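Local coordinates for protein azurocidin (Homo sapiens, PDB 1A7S) that binds heparin and the lipopolysaccharide of Gram-negative bacteria, kills many Gram-negative species, and attracts monocytes and fibroblasts as a neutrophil-granule homologue of the serine proteases, at residues 157-171 with 191-205. Sequence-based numbering, arbitrary orientation.
Sequences NNVCTGVLTRRGGIC and FSLGPCGRGPDFFTR
Strands 158-162 and 201-205 run antiparallel, 4.3 Å apart at their axes, with V159–F203 and T161–D201 as hydrogen-bonded pairs; R205 N to N157 O continues the ladder, while G168 N to G197 O joins the two loops. On the face with V159, T161 and F203, the F203 ring offers its edge: CE1 lies 3.3 Å from T161 OG1. I170 CG2 touches CZ of the same ring, and L179 of strand 178-181 packs against V159, T161 and F203. The other face carries C160, whose SG, already bonded to C154, sits over the F202 ring, 3.7 Å from its centroid; F191 CZ lies on the opposite face of that ring. R205 bends at chi3 (-74°), bringing the guanidinium flat over V159 CG2, 3.5 Å from CZ, while NE donates to N158 O from above the carbonyl plane.

D201 ties the loops together. Its OD2 takes the N-H of I170 at 2.9 Å on the syn side and lies 3.2 Å from G169 CA, a glycine with no side chain between it and the carboxylate. OD1 accepts from a water that also donates to I170 O and accepts from G197 N and S192 OG, so one water joins four residues. Beyond it, the C171–C196 disulfide (2.1 Å between SG atoms) makes the link covalent. The R167 guanidinium lies between R166 NH2 on one face and R198 CB on the other, with NH1 held by R166 O.

This is the C-terminal beta-barrel of the chymotrypsin fold, in which 169-171, 191-196 and the start of strand 201-205 correspond, by comparison with active relatives, to the walls and floor of the primary specificity pocket, whose two walls the disulfide probably ties together.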
loop_
_atom_site.group_PDB
_atom_site.type_symbol
_atom_site.label_atom_id
_atom_site.label_comp_id
_atom_site.label_asym_id
_atom_site.label_seq_id
_atom_site.Cartn_x
_atom_site.Cartn_y
_atom_site.Cartn_z
ATOM N N ASN A 157 13.812 1.066 -10.039
ATOM C CA ASN A 157 12.684 0.184 -9.661
ATOM C C ASN A 157 11.679 0.850 -8.717
ATOM O O ASN A 157 10.605 0.289 -8.503
ATOM C CB ASN A 157 13.271 -1.041 -8.899
ATOM C CG ASN A 157 12.381 -2.224 -8.951
ATOM O OD1 ASN A 157 11.917 -2.723 -7.910
ATOM N ND2 ASN A 157 12.104 -2.700 -10.144
ATOM N N ASN A 158 12.060 1.989 -8.157
ATOM C CA ASN A 158 11.301 2.652 -7.129
ATOM C C ASN A 158 10.891 4.051 -7.512
ATOM O O ASN A 158 11.488 4.673 -8.405
ATOM C CB ASN A 158 12.115 2.727 -5.823
ATOM C CG ASN A 158 12.329 1.324 -5.239
ATOM O OD1 ASN A 158 11.399 0.769 -4.527
ATOM N ND2 ASN A 158 13.408 0.749 -5.450
ATOM N N VAL A 159 9.913 4.575 -6.808
ATOM C CA VAL A 159 9.591 5.984 -6.724
ATOM C C VAL A 159 9.877 6.363 -5.239
ATOM O O VAL A 159 9.483 5.634 -4.344
ATOM C CB VAL A 159 8.083 6.270 -6.991
ATOM C CG1 VAL A 159 7.799 7.764 -6.756
ATOM C CG2 VAL A 159 7.718 5.894 -8.390
ATOM N N CYS A 160 10.706 7.373 -5.053
ATOM C CA CYS A 160 11.142 7.778 -3.726
ATOM C C CYS A 160 10.552 9.126 -3.358
ATOM O O CYS A 160 10.339 9.974 -4.208
ATOM C CB CYS A 160 12.648 7.858 -3.637
ATOM S SG CYS A 160 13.473 6.316 -3.911
ATOM N N THR A 161 10.281 9.262 -2.028
ATOM C CA THR A 161 9.681 10.480 -1.538
ATOM C C THR A 161 10.344 10.968 -0.291
ATOM O O THR A 161 11.043 10.228 0.418
ATOM C CB THR A 161 8.175 10.306 -1.255
ATOM O OG1 THR A 161 8.000 9.372 -0.170
ATOM C CG2 THR A 161 7.437 9.766 -2.435
ATOM N N GLY A 162 10.145 12.253 -0.037
ATOM C CA GLY A 162 10.618 12.867 1.188
ATOM C C GLY A 162 9.629 13.926 1.641
ATOM O O GLY A 162 8.648 14.271 0.946
ATOM N N VAL A 163 9.902 14.489 2.792
ATOM C CA VAL A 163 9.129 15.547 3.390
ATOM C C VAL A 163 10.078 16.706 3.788
ATOM O O VAL A 163 11.292 16.556 3.812
ATOM C CB VAL A 163 8.366 15.082 4.649
ATOM C CG1 VAL A 163 7.397 13.966 4.261
ATOM C CG2 VAL A 163 9.352 14.555 5.706
ATOM N N LEU A 164 9.477 17.837 4.006
ATOM C CA LEU A 164 10.262 19.035 4.394
ATOM C C LEU A 164 10.484 19.054 5.898
ATOM O O LEU A 164 11.380 19.798 6.337
ATOM C CB LEU A 164 9.447 20.289 4.018
ATOM C CG LEU A 164 9.320 20.581 2.551
ATOM C CD1 LEU A 164 8.525 21.841 2.312
ATOM C CD2 LEU A 164 10.714 20.654 1.859
ATOM N N THR A 165 9.730 18.280 6.666
ATOM C CA THR A 165 9.907 18.230 8.123
ATOM C C THR A 165 11.004 17.213 8.441
ATOM O O THR A 165 11.475 16.497 7.578
ATOM C CB THR A 165 8.617 17.860 8.833
ATOM O OG1 THR A 165 8.195 16.584 8.212
ATOM C CG2 THR A 165 7.475 18.795 8.603
ATOM N N ARG A 166 11.456 17.170 9.706
ATOM C CA ARG A 166 12.538 16.312 10.070
ATOM C C ARG A 166 12.227 14.835 9.959
ATOM O O ARG A 166 13.079 14.049 9.531
ATOM C CB ARG A 166 13.116 16.606 11.448
ATOM C CG ARG A 166 14.653 16.519 11.470
ATOM C CD ARG A 166 15.146 15.387 12.333
ATOM N NE ARG A 166 15.003 15.579 13.785
ATOM C CZ ARG A 166 14.397 14.622 14.528
ATOM N NH1 ARG A 166 13.098 14.728 14.805
ATOM N NH2 ARG A 166 15.067 13.566 14.877
ATOM N N ARG A 167 10.991 14.472 10.330
ATOM C CA ARG A 167 10.557 13.093 10.228
ATOM C C ARG A 167 9.118 13.045 9.729
ATOM O O ARG A 167 8.203 13.496 10.363
ATOM C CB ARG A 167 10.661 12.355 11.547
ATOM C CG ARG A 167 12.029 12.336 12.188
ATOM C CD ARG A 167 12.960 11.426 11.458
ATOM N NE ARG A 167 14.267 11.256 12.006
ATOM C CZ ARG A 167 15.362 11.971 11.698
ATOM N NH1 ARG A 167 15.374 12.894 10.732
ATOM N NH2 ARG A 167 16.487 11.749 12.408
ATOM N N GLY A 168 8.995 12.439 8.526
ATOM C CA GLY A 168 7.663 12.242 7.965
ATOM C C GLY A 168 7.737 11.121 6.903
ATOM O O GLY A 168 8.692 11.066 6.180
ATOM N N GLY A 169 6.747 10.240 6.936
ATOM C CA GLY A 169 6.719 9.158 5.967
ATOM C C GLY A 169 6.264 7.858 6.592
ATOM O O GLY A 169 5.557 7.837 7.615
ATOM N N ILE A 170 6.616 6.751 5.988
ATOM C CA ILE A 170 6.149 5.433 6.374
ATOM C C ILE A 170 6.854 4.878 7.558
ATOM O O ILE A 170 7.998 5.260 7.890
ATOM C CB ILE A 170 6.226 4.467 5.167
ATOM C CG1 ILE A 170 7.654 4.161 4.757
ATOM C CG2 ILE A 170 5.388 4.990 3.986
ATOM C CD1 ILE A 170 7.837 3.224 3.553
ATOM N N CYS A 171 6.259 3.937 8.231
ATOM C CA CYS A 171 6.888 3.237 9.320
ATOM C C CYS A 171 6.380 1.829 9.447
ATOM O O CYS A 171 5.675 1.309 8.544
ATOM C CB CYS A 171 6.874 4.069 10.589
ATOM S SG CYS A 171 8.125 3.723 11.844
ATOM N N PHE A 191 10.274 0.119 1.614
ATOM C CA PHE A 191 11.216 0.221 2.715
ATOM C C PHE A 191 11.650 1.648 2.905
ATOM O O PHE A 191 11.470 2.498 2.032
ATOM C CB PHE A 191 12.408 -0.722 2.497
ATOM C CG PHE A 191 13.315 -0.327 1.338
ATOM C CD1 PHE A 191 13.064 -0.722 0.046
ATOM C CD2 PHE A 191 14.447 0.473 1.540
ATOM C CE1 PHE A 191 13.875 -0.360 -1.017
ATOM C CE2 PHE A 191 15.265 0.814 0.482
ATOM C CZ PHE A 191 14.974 0.399 -0.826
ATOM N N SER A 192 12.338 1.920 4.001
ATOM C CA SER A 192 13.123 3.149 4.164
ATOM C C SER A 192 14.372 2.723 5.014
ATOM O O SER A 192 14.296 1.640 5.635
ATOM C CB SER A 192 12.385 4.246 4.836
ATOM O OG SER A 192 11.798 3.897 6.078
ATOM N N LEU A 193 15.357 3.545 4.994
ATOM C CA LEU A 193 16.578 3.247 5.802
ATOM C C LEU A 193 16.656 4.290 6.890
ATOM O O LEU A 193 16.273 5.459 6.771
ATOM C CB LEU A 193 17.808 3.244 4.877
ATOM C CG LEU A 193 17.643 2.435 3.589
ATOM C CD1 LEU A 193 18.629 2.888 2.542
ATOM C CD2 LEU A 193 17.692 0.932 3.826
ATOM N N GLY A 194 17.226 3.865 7.997
ATOM C CA GLY A 194 17.420 4.716 9.140
ATOM C C GLY A 194 16.046 4.844 9.846
ATOM O O GLY A 194 15.115 4.126 9.571
ATOM N N PRO A 195 16.010 5.853 10.683
ATOM C CA PRO A 195 14.783 6.115 11.430
ATOM C C PRO A 195 13.650 6.361 10.449
ATOM O O PRO A 195 13.829 7.013 9.425
ATOM C CB PRO A 195 15.124 7.440 12.169
ATOM C CG PRO A 195 16.614 7.334 12.347
ATOM C CD PRO A 195 17.089 6.781 11.007
ATOM N N CYS A 196 12.467 5.874 10.828
ATOM C CA CYS A 196 11.314 6.233 10.027
ATOM C C CYS A 196 11.209 7.754 9.836
ATOM O O CYS A 196 11.244 8.564 10.744
ATOM C CB CYS A 196 10.048 5.773 10.802
ATOM S SG CYS A 196 9.892 3.971 10.824
ATOM N N GLY A 197 10.960 8.133 8.575
ATOM C CA GLY A 197 10.727 9.504 8.291
ATOM C C GLY A 197 11.940 10.348 7.966
ATOM O O GLY A 197 11.765 11.473 7.544
ATOM N N ARG A 198 13.145 9.809 8.141
ATOM C CA ARG A 198 14.363 10.592 7.839
ATOM C C ARG A 198 14.512 10.840 6.347
ATOM O O ARG A 198 14.811 11.958 5.948
ATOM C CB ARG A 198 15.552 9.942 8.473
ATOM C CG ARG A 198 16.885 10.667 8.179
ATOM C CD ARG A 198 18.033 9.901 8.826
ATOM N NE ARG A 198 19.337 10.399 8.645
ATOM C CZ ARG A 198 20.253 10.110 7.740
ATOM N NH1 ARG A 198 19.940 9.255 6.739
ATOM N NH2 ARG A 198 21.444 10.703 7.802
ATOM N N GLY A 199 14.230 9.839 5.575
ATOM C CA GLY A 199 14.067 9.919 4.116
ATOM C C GLY A 199 15.257 9.380 3.359
ATOM O O GLY A 199 16.410 9.397 3.826
ATOM N N PRO A 200 15.042 9.003 2.135
ATOM C CA PRO A 200 13.752 8.955 1.473
ATOM C C PRO A 200 12.985 7.655 1.819
ATOM O O PRO A 200 13.555 6.706 2.288
ATOM C CB PRO A 200 14.147 8.934 -0.003
ATOM C CG PRO A 200 15.486 8.410 -0.049
ATOM C CD PRO A 200 16.159 8.711 1.253
ATOM N N ASP A 201 11.715 7.674 1.514
ATOM C CA ASP A 201 10.893 6.445 1.522
ATOM C C ASP A 201 10.986 5.856 0.106
ATOM O O ASP A 201 10.913 6.591 -0.876
ATOM C CB ASP A 201 9.444 6.786 1.846
ATOM C CG ASP A 201 9.250 7.044 3.343
ATOM O OD1 ASP A 201 10.132 6.605 4.117
ATOM O OD2 ASP A 201 8.145 7.536 3.670
ATOM N N PHE A 202 11.091 4.521 0.055
ATOM C CA PHE A 202 11.126 3.831 -1.204
ATOM C C PHE A 202 9.808 3.073 -1.424
ATOM O O PHE A 202 9.450 2.205 -0.625
ATOM C CB PHE A 202 12.295 2.804 -1.210
ATOM C CG PHE A 202 13.635 3.450 -1.296
ATOM C CD1 PHE A 202 14.163 4.110 -0.200
ATOM C CD2 PHE A 202 14.374 3.430 -2.456
ATOM C CE1 PHE A 202 15.410 4.648 -0.217
ATOM C CE2 PHE A 202 15.631 3.955 -2.501
ATOM C CZ PHE A 202 16.163 4.593 -1.420
ATOM N N PHE A 203 9.177 3.376 -2.567
ATOM C CA PHE A 203 7.962 2.733 -2.996
ATOM C C PHE A 203 8.231 1.987 -4.299
ATOM O O PHE A 203 8.952 2.474 -5.166
ATOM C CB PHE A 203 6.865 3.812 -3.286
ATOM C CG PHE A 203 6.429 4.561 -2.070
ATOM C CD1 PHE A 203 7.073 5.664 -1.624
ATOM C CD2 PHE A 203 5.287 4.160 -1.401
ATOM C CE1 PHE A 203 6.698 6.367 -0.516
ATOM C CE2 PHE A 203 4.840 4.861 -0.291
ATOM C CZ PHE A 203 5.575 5.931 0.183
ATOM N N THR A 204 7.678 0.812 -4.448
ATOM C CA THR A 204 7.761 0.108 -5.745
ATOM C C THR A 204 7.106 0.946 -6.797
ATOM O O THR A 204 6.014 1.488 -6.565
ATOM C CB THR A 204 7.024 -1.240 -5.585
ATOM O OG1 THR A 204 7.600 -1.849 -4.453
ATOM C CG2 THR A 204 7.152 -2.086 -6.875
ATOM N N ARG A 205 7.753 1.113 -7.942
ATOM C CA ARG A 205 7.245 1.932 -9.022
ATOM C C ARG A 205 6.171 1.173 -9.796
ATOM O O ARG A 205 6.458 0.399 -10.691
ATOM C CB ARG A 205 8.394 2.355 -9.918
ATOM C CG ARG A 205 7.958 3.369 -10.999
ATOM C CD ARG A 205 9.156 3.824 -11.901
ATOM N NE ARG A 205 10.014 4.738 -11.117
ATOM C CZ ARG A 205 9.934 6.062 -11.115
ATOM N NH1 ARG A 205 8.874 6.673 -11.696
ATOM N NH2 ARG A 205 10.822 6.786 -10.509
HETATM O O HOH W 1 10.300 -2.649 -5.658
HETATM O O HOH W 2 8.321 10.185 2.458
HETATM O O HOH W 3 12.142 13.028 4.080
HETATM O O HOH W 4 19.617 11.336 11.854
HETATM O O HOH W 5 10.171 6.083 6.714
#